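PDB 4EPS: hypothetical protein from Bacteroides ovatus, which is probably a component of the tip of fimbriae, the filamentous surface appendages that mediate cell adhesion and biofilm formation. Local coordinates for residues 357-361 / 362-366; 396-399 / 400-403; 376-380 / 381-385; 300-304 / 305-309; 495-498 / 499-502. All coordinates share one frame; numbering follows the deposited sequence.

Contact 1. Residues 357-361 / 362-366; sequences WFMTT and SFTSS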
loop_
_atom_site.group_PDB
_atom_site.type_symbol
_atom_site.label_atom_id
_atom_site.label_comp_id
_atom_site.label_asym_id
_atom_site.label_seq_id
_atom_site.Cartn_x
_atom_site.Cartn_y
_atom_site.Cartn_z
ATOM N N TRP A 357 41.402 25.104 -4.780
ATOM C CA TRP A 357 40.726 26.407 -4.801
ATOM C C TRP A 357 39.764 26.517 -3.627
ATOM O O TRP A 357 39.757 27.528 -2.922
ATOM C CB TRP A 357 39.948 26.652 -6.119
ATOM C CG TRP A 357 38.938 27.766 -6.000
ATOM C CD1 TRP A 357 39.200 29.107 -5.934
ATOM C CD2 TRP A 357 37.520 27.625 -5.813
ATOM N NE1 TRP A 357 38.024 29.812 -5.767
ATOM C CE2 TRP A 357 36.980 28.927 -5.691
ATOM C CE3 TRP A 357 36.646 26.522 -5.753
ATOM C CZ2 TRP A 357 35.608 29.155 -5.500
ATOM C CZ3 TRP A 357 35.293 26.750 -5.535
ATOM C CH2 TRP A 357 34.787 28.052 -5.407
ATOM N N PHE A 358 38.930 25.481 -3.446
ATOM C CA PHE A 358 37.868 25.434 -2.440
ATOM C C PHE A 358 38.410 25.674 -1.008
ATOM O O PHE A 358 37.807 26.439 -0.255
ATOM C CB PHE A 358 37.123 24.078 -2.534
ATOM C CG PHE A 358 36.093 23.834 -1.464
ATOM C CD1 PHE A 358 34.851 24.456 -1.518
ATOM C CD2 PHE A 358 36.366 22.986 -0.395
ATOM C CE1 PHE A 358 33.899 24.239 -0.523
ATOM C CE2 PHE A 358 35.405 22.760 0.597
ATOM C CZ PHE A 358 34.184 23.390 0.527
HETATM N N MSE A 359 39.545 25.046 -0.660
HETATM C CA MSE A 359 40.170 25.138 0.667
HETATM C C MSE A 359 40.682 26.562 0.994
HETATM O O MSE A 359 40.904 26.856 2.169
HETATM C CB MSE A 359 41.301 24.116 0.817
HETATM C CG MSE A 359 40.808 22.659 0.763
HETATM SE SE MSE A 359 39.422 22.269 2.089
HETATM C CE MSE A 359 40.575 21.977 3.607
ATOM N N THR A 360 40.815 27.444 -0.019
ATOM C CA THR A 360 41.228 28.851 0.179
ATOM C C THR A 360 40.008 29.791 0.356
ATOM O O THR A 360 40.208 30.992 0.538
ATOM C CB THR A 360 42.072 29.371 -1.014
ATOM O OG1 THR A 360 41.228 29.569 -2.160
ATOM C CG2 THR A 360 43.254 28.499 -1.340
ATOM N N THR A 361 38.757 29.264 0.258
ATOM C CA THR A 361 37.529 30.074 0.315
ATOM C C THR A 361 36.875 30.125 1.701
ATOM O O THR A 361 37.285 29.422 2.612
ATOM C CB THR A 361 36.482 29.561 -0.704
ATOM O OG1 THR A 361 35.905 28.330 -0.236
ATOM C CG2 THR A 361 37.037 29.424 -2.117
ATOM N N SER A 362 35.811 30.932 1.822
ATOM C CA SER A 362 34.974 31.076 3.021
ATOM C C SER A 362 33.828 30.021 3.051
ATOM O O SER A 362 32.968 30.077 3.939
ATOM C CB SER A 362 34.368 32.482 3.052
ATOM O OG SER A 362 33.445 32.659 1.987
ATOM N N PHE A 363 33.803 29.081 2.071
ATOM C CA PHE A 363 32.725 28.080 1.939
ATOM C C PHE A 363 33.039 26.717 2.570
ATOM O O PHE A 363 32.199 25.818 2.481
ATOM C CB PHE A 363 32.398 27.831 0.446
ATOM C CG PHE A 363 32.222 29.018 -0.472
ATOM C CD1 PHE A 363 31.228 29.961 -0.236
ATOM C CD2 PHE A 363 32.980 29.136 -1.631
ATOM C CE1 PHE A 363 31.054 31.048 -1.099
ATOM C CE2 PHE A 363 32.806 30.220 -2.497
ATOM C CZ PHE A 363 31.841 31.167 -2.227
ATOM N N THR A 364 34.213 26.554 3.202
ATOM C CA THR A 364 34.674 25.262 3.728
ATOM C C THR A 364 33.846 24.697 4.888
ATOM O O THR A 364 33.962 23.503 5.171
ATOM C CB THR A 364 36.153 25.321 4.129
ATOM O OG1 THR A 364 36.334 26.311 5.149
ATOM C CG2 THR A 364 37.061 25.594 2.948
ATOM N N SER A 365 33.027 25.515 5.553
ATOM C CA SER A 365 32.204 25.058 6.677
ATOM C C SER A 365 30.777 24.700 6.243
ATOM O O SER A 365 30.085 23.958 6.953
ATOM C CB SER A 365 32.153 26.134 7.761
ATOM O OG SER A 365 31.575 27.328 7.259
ATOM N N SER A 366 30.334 25.234 5.093
ATOM C CA SER A 366 28.969 25.058 4.601
ATOM C C SER A 366 28.856 24.045 3.448
ATOM O O SER A 366 27.734 23.707 3.043
ATOM C CB SER A 366 28.384 26.402 4.170
ATOM O OG SER A 366 29.304 27.141 3.382
#
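Thr361 OG1 stands between two backbone groups: it accepts a hydrogen bond from Phe363 N at 3.2 Å (N-H...O angle 160°) and donates one to Phe358 O at 2.7 Å. The second bond lies in the carbonyl plane on a lone pair, and Phe358 O also receives Thr361 N, so two donors of one threonine grip this carbonyl where the helix ends. A chi1 of 74° places the hydroxyl between the backbone N and the carbonyl carbon of Thr361, from where it can reach back to the last turn and forward to the next amide. The methyl Thr361 CG2 meanwhile lies 3.5 Å above one face of the Trp357 ring, toward its rim. Past the bend, Thr364 CG2 sits over one face of the Phe358 ring, 4.0 Å from its CE2, and comes within 3.4 Å of Phe358 O. Phe363 presents its ring edge to Trp357, with CE2 4.1 Å from CH2 of the indole, while its CB touches Phe358 CE1 at 4.0 Å. This apolar side faces helix 389-403: Trp357 and Phe363 both rest on Leu398, Phe358 packs on Val395, and the loop after helix 354-359 is thereby laid against the following helix.

Contact 2. Residues 396-399 / 400-403; sequences LDLY and YDTF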
loop_
_atom_site.group_PDB
_atom_site.type_symbol
_atom_site.label_atom_id
_atom_site.label_comp_id
_atom_site.label_asym_id
_atom_site.label_seq_id
_atom_site.Cartn_x
_atom_site.Cartn_y
_atom_site.Cartn_z
ATOM N N LEU A 396 30.820 23.139 -7.700
ATOM C CA LEU A 396 31.244 23.475 -9.055
ATOM C C LEU A 396 30.583 24.783 -9.553
ATOM O O LEU A 396 31.207 25.518 -10.323
ATOM C CB LEU A 396 30.959 22.341 -10.025
ATOM C CG LEU A 396 32.057 22.107 -11.074
ATOM C CD1 LEU A 396 33.277 21.453 -10.460
ATOM C CD2 LEU A 396 31.573 21.181 -12.156
ATOM N N ASP A 397 29.347 25.069 -9.101
ATOM C CA ASP A 397 28.633 26.314 -9.441
ATOM C C ASP A 397 29.349 27.496 -8.795
ATOM O O ASP A 397 29.555 28.519 -9.460
ATOM C CB ASP A 397 27.162 26.253 -9.002
ATOM C CG ASP A 397 26.275 25.412 -9.896
ATOM O OD1 ASP A 397 26.744 24.993 -10.983
ATOM O OD2 ASP A 397 25.104 25.179 -9.518
ATOM N N LEU A 398 29.802 27.327 -7.530
ATOM C CA LEU A 398 30.574 28.347 -6.814
ATOM C C LEU A 398 31.900 28.608 -7.536
ATOM O O LEU A 398 32.302 29.768 -7.670
ATOM C CB LEU A 398 30.820 27.945 -5.351
ATOM C CG LEU A 398 29.607 27.927 -4.426
ATOM C CD1 LEU A 398 29.987 27.361 -3.074
ATOM C CD2 LEU A 398 29.032 29.318 -4.238
ATOM N N TYR A 399 32.544 27.537 -8.064
ATOM C CA TYR A 399 33.775 27.660 -8.847
ATOM C C TYR A 399 33.480 28.437 -10.132
ATOM O O TYR A 399 34.256 29.321 -10.499
ATOM C CB TYR A 399 34.363 26.275 -9.177
ATOM C CG TYR A 399 35.659 26.333 -9.953
ATOM C CD1 TYR A 399 35.660 26.377 -11.348
ATOM C CD2 TYR A 399 36.887 26.281 -9.301
ATOM C CE1 TYR A 399 36.854 26.414 -12.068
ATOM C CE2 TYR A 399 38.084 26.294 -10.010
ATOM C CZ TYR A 399 38.062 26.367 -11.395
ATOM O OH TYR A 399 39.238 26.401 -12.095
ATOM N N TYR A 400 32.372 28.098 -10.815
ATOM C CA TYR A 400 31.981 28.797 -12.039
ATOM C C TYR A 400 31.739 30.301 -11.769
ATOM O O TYR A 400 32.194 31.134 -12.550
ATOM C CB TYR A 400 30.743 28.166 -12.701
ATOM C CG TYR A 400 30.354 28.897 -13.969
ATOM C CD1 TYR A 400 31.013 28.652 -15.169
ATOM C CD2 TYR A 400 29.392 29.906 -13.949
ATOM C CE1 TYR A 400 30.696 29.358 -16.329
ATOM C CE2 TYR A 400 29.082 30.635 -15.098
ATOM C CZ TYR A 400 29.722 30.344 -16.289
ATOM O OH TYR A 400 29.399 31.044 -17.424
ATOM N N ASP A 401 31.059 30.631 -10.662
ATOM C CA ASP A 401 30.754 32.010 -10.251
ATOM C C ASP A 401 32.024 32.855 -10.117
ATOM O O ASP A 401 31.990 34.054 -10.383
ATOM C CB ASP A 401 29.987 32.011 -8.918
ATOM C CG ASP A 401 28.556 31.490 -8.997
ATOM O OD1 ASP A 401 28.046 31.307 -10.131
ATOM O OD2 ASP A 401 27.942 31.277 -7.925
ATOM N N THR A 402 33.137 32.218 -9.740
ATOM C CA THR A 402 34.432 32.860 -9.550
ATOM C C THR A 402 35.242 32.940 -10.856
ATOM O O THR A 402 35.775 34.007 -11.147
ATOM C CB THR A 402 35.224 32.108 -8.446
ATOM O OG1 THR A 402 34.410 32.021 -7.279
ATOM C CG2 THR A 402 36.540 32.785 -8.077
ATOM N N PHE A 403 35.365 31.835 -11.617
ATOM C CA PHE A 403 36.257 31.779 -12.783
ATOM C C PHE A 403 35.576 31.858 -14.160
ATOM O O PHE A 403 36.266 32.133 -15.151
ATOM C CB PHE A 403 37.125 30.511 -12.718
ATOM C CG PHE A 403 37.991 30.469 -11.479
ATOM C CD1 PHE A 403 39.169 31.204 -11.408
ATOM C CD2 PHE A 403 37.600 29.738 -10.363
ATOM C CE1 PHE A 403 39.954 31.185 -10.250
ATOM C CE2 PHE A 403 38.385 29.717 -9.210
ATOM C CZ PHE A 403 39.559 30.436 -9.160
HETATM O O HOH W 1 32.615 31.442 -5.528
#
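Tyr399 and Phe403, one helical turn apart, pair their rings near the C-terminal end of the alpha-helix 389-403. The i to i+4 ladder is sound at Tyr400 N to Leu396 O (2.9 Å) and at Phe403 N to Tyr399 O (3.0 Å), whereas Thr402 N makes only weak bonds, to Leu398 O and Tyr399 O. Tyr399 has CG anti to its amide nitrogen (chi1 -178°), while Phe403 has CG anti to its carbonyl carbon (chi1 -60°), which brings the phenylalanine back over the tyrosine. Phe403 CD2 lies 3.4 Å above the centre of the Tyr399 ring, and its CE2 is 3.5 Å from Tyr399 CE2. Because the planes are inclined at 37°, with centroids 4.5 Å apart, the pair is neither a parallel stack nor edge-to-face. One face of the Phe403 ring carries the methyl of Thr402. Both aromatic rings also meet Trp357 of helix 354-359 edge-to-face. Replacing Tyr399 by an alanine would probably leave Phe403 without the ring beneath its CD2 and open a gap beside Trp357. Among the polar groups, Asp397 directs its carboxylate outward to a glycerol, probably from the crystallisation liquor. Water 1 donates to Leu398 O at 2.7 Å and also lies in hydrogen-bonding contact with Thr402 OG1.

Contact 3. Residues 376-380 / 381-385; sequences ANENN and KNKPL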
loop_
_atom_site.group_PDB
_atom_site.type_symbol
_atom_site.label_atom_id
_atom_site.label_comp_id
_atom_site.label_asym_id
_atom_site.label_seq_id
_atom_site.Cartn_x
_atom_site.Cartn_y
_atom_site.Cartn_z
ATOM N N ALA A 376 39.927 16.376 4.229
ATOM C CA ALA A 376 40.472 16.599 5.569
ATOM C C ALA A 376 39.828 15.687 6.625
ATOM O O ALA A 376 40.481 15.378 7.611
ATOM C CB ALA A 376 40.276 18.056 5.959
ATOM N N ASN A 377 38.563 15.249 6.424
ATOM C CA ASN A 377 37.879 14.426 7.427
ATOM C C ASN A 377 37.779 12.948 7.075
ATOM O O ASN A 377 37.693 12.132 7.989
ATOM C CB ASN A 377 36.484 14.987 7.713
ATOM C CG ASN A 377 36.553 16.383 8.289
ATOM O OD1 ASN A 377 37.457 16.698 9.050
ATOM N ND2 ASN A 377 35.639 17.258 7.911
ATOM N N GLU A 378 37.753 12.594 5.780
ATOM C CA GLU A 378 37.620 11.195 5.364
ATOM C C GLU A 378 38.768 10.801 4.456
ATOM O O GLU A 378 39.136 11.571 3.569
ATOM C CB GLU A 378 36.280 10.963 4.655
ATOM C CG GLU A 378 35.069 11.176 5.542
ATOM C CD GLU A 378 33.999 10.145 5.269
ATOM O OE1 GLU A 378 33.292 10.286 4.247
ATOM O OE2 GLU A 378 33.911 9.163 6.036
ATOM N N ASN A 379 39.286 9.580 4.631
ATOM C CA ASN A 379 40.421 9.069 3.860
ATOM C C ASN A 379 39.998 8.731 2.407
ATOM O O ASN A 379 38.812 8.822 2.056
ATOM C CB ASN A 379 41.113 7.862 4.580
ATOM C CG ASN A 379 40.291 6.599 4.700
ATOM O OD1 ASN A 379 39.467 6.259 3.843
ATOM N ND2 ASN A 379 40.544 5.834 5.758
ATOM N N ASN A 380 40.967 8.346 1.564
ATOM C CA ASN A 380 40.696 8.110 0.147
ATOM C C ASN A 380 40.026 6.737 -0.147
ATOM O O ASN A 380 39.795 6.415 -1.315
ATOM C CB ASN A 380 41.976 8.291 -0.663
ATOM C CG ASN A 380 43.072 7.313 -0.348
ATOM O OD1 ASN A 380 42.834 6.171 0.034
ATOM N ND2 ASN A 380 44.292 7.721 -0.580
ATOM N N LYS A 381 39.716 5.946 0.894
ATOM C CA LYS A 381 38.975 4.689 0.732
ATOM C C LYS A 381 37.476 4.944 0.995
ATOM O O LYS A 381 36.626 4.390 0.307
ATOM C CB LYS A 381 39.516 3.597 1.682
ATOM C CG LYS A 381 40.967 3.195 1.399
ATOM C CD LYS A 381 41.516 2.194 2.421
ATOM C CE LYS A 381 42.424 2.845 3.443
ATOM N NZ LYS A 381 43.355 1.864 4.063
ATOM N N ASN A 382 37.159 5.811 1.958
ATOM C CA ASN A 382 35.774 6.137 2.351
ATOM C C ASN A 382 35.140 7.291 1.566
ATOM O O ASN A 382 33.975 7.189 1.168
ATOM C CB ASN A 382 35.730 6.482 3.844
ATOM C CG ASN A 382 36.026 5.283 4.705
ATOM O OD1 ASN A 382 35.476 4.195 4.503
ATOM N ND2 ASN A 382 36.940 5.446 5.639
ATOM N N LYS A 383 35.863 8.391 1.387
ATOM C CA LYS A 383 35.315 9.585 0.707
ATOM C C LYS A 383 34.725 9.251 -0.708
ATOM O O LYS A 383 33.594 9.676 -0.960
ATOM C CB LYS A 383 36.357 10.719 0.634
ATOM C CG LYS A 383 35.804 12.015 0.003
ATOM C CD LYS A 383 34.818 12.772 0.894
ATOM C CE LYS A 383 34.230 14.002 0.201
ATOM N NZ LYS A 383 35.249 15.064 -0.055
ATOM N N PRO A 384 35.377 8.450 -1.594
ATOM C CA PRO A 384 34.757 8.159 -2.914
ATOM C C PRO A 384 33.523 7.264 -2.862
ATOM O O PRO A 384 32.878 7.088 -3.896
ATOM C CB PRO A 384 35.872 7.443 -3.682
ATOM C CG PRO A 384 37.147 7.813 -2.958
ATOM C CD PRO A 384 36.738 7.874 -1.524
ATOM N N LEU A 385 33.165 6.728 -1.689
ATOM C CA LEU A 385 31.960 5.884 -1.591
ATOM C C LEU A 385 30.721 6.651 -1.088
ATOM O O LEU A 385 29.619 6.108 -1.114
ATOM C CB LEU A 385 32.234 4.671 -0.689
ATOM C CG LEU A 385 33.300 3.653 -1.220
ATOM C CD1 LEU A 385 33.473 2.478 -0.254
ATOM C CD2 LEU A 385 32.945 3.133 -2.607
HETATM O O HOH W 2 37.926 8.009 6.650
#
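Asn379 OD1 accepts two backbone hydrogen bonds, from Lys381 N and from Asn382 N, each 3.0 Å long; the first, from the amide two residues on, makes an Asx turn, and Asn382 N is a further donor. They arrive differently: Asn382 N comes almost straight on to the C=O (angle 170° at the oxygen), whereas Lys381 N lies above the carbonyl plane. A chi1 of 66° tucks the amide back over its own main chain, within reach of both N-H groups. A third bond joins main chain to main chain, Lys383 N to Asn379 O at 3.1 Å. Water 2 adds a bridge, accepting from Asn379 N and from Asn382 ND2, both at 2.9 Å; the two asparagine amide planes are only 15° apart.

Van der Waals contacts are fewer. Glu378 CB meets Lys383 CB at 4.0 Å, and Pro384 lays CG and CD against Asn380 O, CD at 3.4 Å. A glycine in place of Pro384 would probably leave Asn380 O without this ring cover and set the backbone within the 3-10 segment 383-385 free to turn.

The charged ends find their mates beyond the turn: Glu378 OE1 bonds Tyr317 and forms a salt bridge with Arg386, and Lys383 NZ forms one with Asp375. The chemistry thus divides the work, neutral amides folding the turn while buried ions, whose charges their partners are likely to offset, fasten it to the surrounding loops.

Contact 4. Residues 300-304 / 305-309; sequences VGNPM and PSVLY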
loop_
_atom_site.group_PDB
_atom_site.type_symbol
_atom_site.label_atom_id
_atom_site.label_comp_id
_atom_site.label_asym_id
_atom_site.label_seq_id
_atom_site.Cartn_x
_atom_site.Cartn_y
_atom_site.Cartn_z
ATOM N N VAL A 300 16.307 4.234 -3.443
ATOM C CA VAL A 300 15.137 4.663 -2.649
ATOM C C VAL A 300 15.587 4.948 -1.211
ATOM O O VAL A 300 16.235 4.105 -0.595
ATOM C CB VAL A 300 13.995 3.597 -2.694
ATOM C CG1 VAL A 300 12.811 3.990 -1.767
ATOM C CG2 VAL A 300 13.506 3.385 -4.130
ATOM N N GLY A 301 15.231 6.117 -0.703
ATOM C CA GLY A 301 15.587 6.506 0.656
ATOM C C GLY A 301 15.953 7.968 0.721
ATOM O O GLY A 301 15.861 8.686 -0.285
ATOM N N ASN A 302 16.365 8.428 1.904
ATOM C CA ASN A 302 16.752 9.828 2.076
ATOM C C ASN A 302 18.237 9.915 1.680
ATOM O O ASN A 302 19.053 9.304 2.376
ATOM C CB ASN A 302 16.488 10.278 3.537
ATOM C CG ASN A 302 16.795 11.729 3.805
ATOM O OD1 ASN A 302 17.667 12.317 3.179
ATOM N ND2 ASN A 302 16.115 12.334 4.782
ATOM N N PRO A 303 18.614 10.661 0.606
ATOM C CA PRO A 303 20.030 10.660 0.174
ATOM C C PRO A 303 20.883 11.781 0.770
ATOM O O PRO A 303 22.009 12.006 0.295
ATOM C CB PRO A 303 19.919 10.834 -1.334
ATOM C CG PRO A 303 18.692 11.736 -1.496
ATOM C CD PRO A 303 17.771 11.437 -0.333
HETATM N N MSE A 304 20.347 12.512 1.766
HETATM C CA MSE A 304 21.125 13.588 2.373
HETATM C C MSE A 304 22.297 13.001 3.149
HETATM O O MSE A 304 22.118 12.051 3.919
HETATM C CB MSE A 304 20.249 14.479 3.249
HETATM C CG MSE A 304 19.446 15.438 2.426
HETATM SE SE MSE A 304 17.849 15.962 3.323
HETATM C CE MSE A 304 16.938 16.714 1.826
ATOM N N PRO A 305 23.530 13.524 2.924
ATOM C CA PRO A 305 24.696 12.932 3.612
ATOM C C PRO A 305 24.641 13.072 5.150
ATOM O O PRO A 305 25.108 12.173 5.860
ATOM C CB PRO A 305 25.895 13.681 3.009
ATOM C CG PRO A 305 25.360 14.930 2.458
ATOM C CD PRO A 305 23.937 14.643 2.038
ATOM N N SER A 306 24.029 14.145 5.671
ATOM C CA SER A 306 23.934 14.307 7.139
ATOM C C SER A 306 22.937 13.292 7.749
ATOM O O SER A 306 22.933 13.088 8.962
ATOM C CB SER A 306 23.554 15.738 7.516
ATOM O OG SER A 306 22.277 16.106 7.024
ATOM N N VAL A 307 22.105 12.657 6.909
ATOM C CA VAL A 307 21.164 11.618 7.329
ATOM C C VAL A 307 21.856 10.251 7.103
ATOM O O VAL A 307 22.056 9.484 8.058
ATOM C CB VAL A 307 19.779 11.747 6.605
ATOM C CG1 VAL A 307 18.855 10.577 6.951
ATOM C CG2 VAL A 307 19.098 13.073 6.960
ATOM N N LEU A 308 22.280 9.969 5.847
ATOM C CA LEU A 308 22.967 8.707 5.541
ATOM C C LEU A 308 24.147 8.413 6.432
ATOM O O LEU A 308 24.351 7.266 6.820
ATOM C CB LEU A 308 23.493 8.713 4.078
ATOM C CG LEU A 308 22.487 8.480 2.965
ATOM C CD1 LEU A 308 23.143 8.776 1.592
ATOM C CD2 LEU A 308 21.972 7.036 2.991
ATOM N N TYR A 309 24.968 9.430 6.708
ATOM C CA TYR A 309 26.229 9.232 7.412
ATOM C C TYR A 309 26.254 9.825 8.819
ATOM O O TYR A 309 27.341 10.088 9.358
ATOM C CB TYR A 309 27.378 9.800 6.549
ATOM C CG TYR A 309 27.279 9.292 5.124
ATOM C CD1 TYR A 309 27.296 7.926 4.846
ATOM C CD2 TYR A 309 27.100 10.175 4.059
ATOM C CE1 TYR A 309 27.118 7.450 3.549
ATOM C CE2 TYR A 309 26.930 9.710 2.752
ATOM C CZ TYR A 309 26.932 8.351 2.505
ATOM O OH TYR A 309 26.781 7.913 1.216
#
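The start of the short helix 305-308, with Met304 (selenomethionine) at its N-cap position, is where the two segments meet. Met304 O takes two backbone hydrogen bonds from the first turn. Leu308 N donates at 2.8 Å, the i to i+4 bond of a helix. Val307 N is 3.1 Å away but stands 59° out of the carbonyl plane, so it does not use a lone pair in that plane. Pro305, which has no amide hydrogen to offer, occupies the first helical position, and its CD lies 3.9 Å from Met304 CB.

Before the helix comes an Asx turn: Asn302 OD1 accepts from Met304 N at 3.0 Å, in the plane of the side-chain carbonyl and with an N-H...O angle of 163°. With CG of Asn302 opposite its own amide nitrogen (chi1 -177°), the carboxamide swings forward to this N-H. The same group lies across the Val307 isopropyl at about a right angle, ND2 being 3.8 Å from CG2 and CG 3.9 Å from CG1. The Leu308 side chain covers the preceding backbone instead, its CG 3.6 Å from Asn302 O and its CD1 close to Pro303 O.

Gly301, just after strand 293-300, has a backbone conformation in which a CB would be jammed against the carbonyl oxygen of Val300. Pro303 and Met304 pack on Leu324 of helix 323-327, and Ser306 OG is hydrogen-bonded to Asp322 OD2.

Contact 5. Residues 495-498 / 499-502; sequences GGVK and TNTY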
loop_
_atom_site.group_PDB
_atom_site.type_symbol
_atom_site.label_atom_id
_atom_site.label_comp_id
_atom_site.label_asym_id
_atom_site.label_seq_id
_atom_site.Cartn_x
_atom_site.Cartn_y
_atom_site.Cartn_z
ATOM N N GLY A 495 41.800 7.201 -12.655
ATOM C CA GLY A 495 42.405 7.523 -13.954
ATOM C C GLY A 495 41.620 8.410 -14.913
ATOM O O GLY A 495 41.939 8.466 -16.098
ATOM N N GLY A 496 40.630 9.135 -14.412
ATOM C CA GLY A 496 39.755 9.940 -15.260
ATOM C C GLY A 496 40.303 11.291 -15.678
ATOM O O GLY A 496 39.761 12.314 -15.267
ATOM N N VAL A 497 41.336 11.314 -16.556
ATOM C CA VAL A 497 41.935 12.571 -17.075
ATOM C C VAL A 497 40.784 13.422 -17.605
ATOM O O VAL A 497 40.008 12.922 -18.405
ATOM C CB VAL A 497 43.019 12.308 -18.154
ATOM C CG1 VAL A 497 43.666 13.620 -18.607
ATOM C CG2 VAL A 497 44.080 11.317 -17.639
ATOM N N LYS A 498 40.630 14.652 -17.091
ATOM C CA LYS A 498 39.498 15.559 -17.349
ATOM C C LYS A 498 39.252 15.823 -18.848
ATOM O O LYS A 498 38.114 16.090 -19.234
ATOM C CB LYS A 498 39.720 16.879 -16.611
ATOM C CG LYS A 498 39.500 16.748 -15.103
ATOM C CD LYS A 498 40.060 17.946 -14.329
ATOM C CE LYS A 498 39.939 17.724 -12.843
ATOM N NZ LYS A 498 40.152 18.977 -12.074
ATOM N N THR A 499 40.314 15.706 -19.672
ATOM C CA THR A 499 40.315 15.930 -21.124
ATOM C C THR A 499 40.099 14.614 -21.902
ATOM O O THR A 499 39.998 14.645 -23.131
ATOM C CB THR A 499 41.620 16.623 -21.541
ATOM O OG1 THR A 499 42.700 15.783 -21.134
ATOM C CG2 THR A 499 41.760 17.996 -20.919
ATOM N N ASN A 500 39.971 13.467 -21.195
ATOM C CA ASN A 500 39.635 12.205 -21.852
ATOM C C ASN A 500 38.127 12.188 -22.162
ATOM O O ASN A 500 37.426 13.118 -21.791
ATOM C CB ASN A 500 40.044 11.000 -21.001
ATOM C CG ASN A 500 41.489 10.617 -21.162
ATOM O OD1 ASN A 500 42.227 11.230 -21.915
ATOM N ND2 ASN A 500 41.913 9.601 -20.464
ATOM N N THR A 501 37.639 11.149 -22.843
ATOM C CA THR A 501 36.223 11.011 -23.188
ATOM C C THR A 501 35.642 9.814 -22.465
ATOM O O THR A 501 36.094 8.693 -22.694
ATOM C CB THR A 501 36.051 10.877 -24.722
ATOM O OG1 THR A 501 36.516 12.075 -25.342
ATOM C CG2 THR A 501 34.593 10.636 -25.130
ATOM N N TYR A 502 34.646 10.050 -21.595
ATOM C CA TYR A 502 33.953 8.969 -20.892
ATOM C C TYR A 502 32.429 9.197 -20.994
ATOM O O TYR A 502 31.984 10.171 -21.607
ATOM C CB TYR A 502 34.413 8.823 -19.428
ATOM C CG TYR A 502 35.907 8.636 -19.255
ATOM C CD1 TYR A 502 36.537 7.449 -19.643
ATOM C CD2 TYR A 502 36.698 9.652 -18.739
ATOM C CE1 TYR A 502 37.913 7.264 -19.452
ATOM C CE2 TYR A 502 38.078 9.488 -18.569
ATOM C CZ TYR A 502 38.681 8.304 -18.951
ATOM O OH TYR A 502 40.046 8.180 -18.788
HETATM O O HOH W 3 41.175 5.947 -18.294
#
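Asn500 N donates to Val497 O at 2.8 Å, closing a type I beta turn from Val497 to Asn500. The donor stands 52° out of the Val497 carbonyl plane, so the bond does not follow a lone pair. Side chains line the same turn. Val497 CB faces the Asn500 carboxamide, 3.7 Å from ND2, and its CG1 branch meets Thr499 OG1 at 3.5 Å.

Around this first shell, Tyr502 closes the side of the turn. Its CE2 is 3.7 Å from Gly496 CA, and Val497 O lies at the edge of the ring, near its plane. The hydroxyl of Tyr502 accepts from Asn500 ND2 at 2.9 Å; the N-H...O angle is 177° and the oxygen lies in the amide plane, a straight, in-plane bond that is likely to hold the carboxamide's rotation. Water 3 sits 2.6 Å from Tyr502 OH and donates a weak bond to Gly495 O. On the strand side, Gly496 is the centre of an inverse gamma turn, with Val497 N bonded to Gly495 O.

Farther out, Lys498 runs extended from CG to its salt bridge with Glu474, and the Tyr502 ring meets Trp470 edge-to-face. The backbone of Lys498 bonds to Phe346, Ser347 and Lys478. Such a tight type I turn, braced by an asparagine-tyrosine bond, forms the bend in the connection from strand 490-497 to strand 502-509, which belong to different antiparallel sheets.

Along the chain the order is contact 4, contact 1, contact 3, contact 2 and contact 5. Contacts 1 and 2, with centres 12 Å apart, are joined directly through Trp357, which lies against Tyr399, Thr402 and Phe403, so helix 354-359 and helix 389-403 share one aromatic cluster. Contact 3 belongs to the loop between those helices and touches contact 4 where Leu385 meets Tyr309, their centres 17 Å apart. Contact 4 follows strand 293-300, and contact 5 leads into strand 502-509, both strands of the six-stranded antiparallel sheet, although the centres of contacts 4 and 5 are 29 Å apart. All five thus lie at turns or helix ends in the C-terminal part of this probable tip subunit.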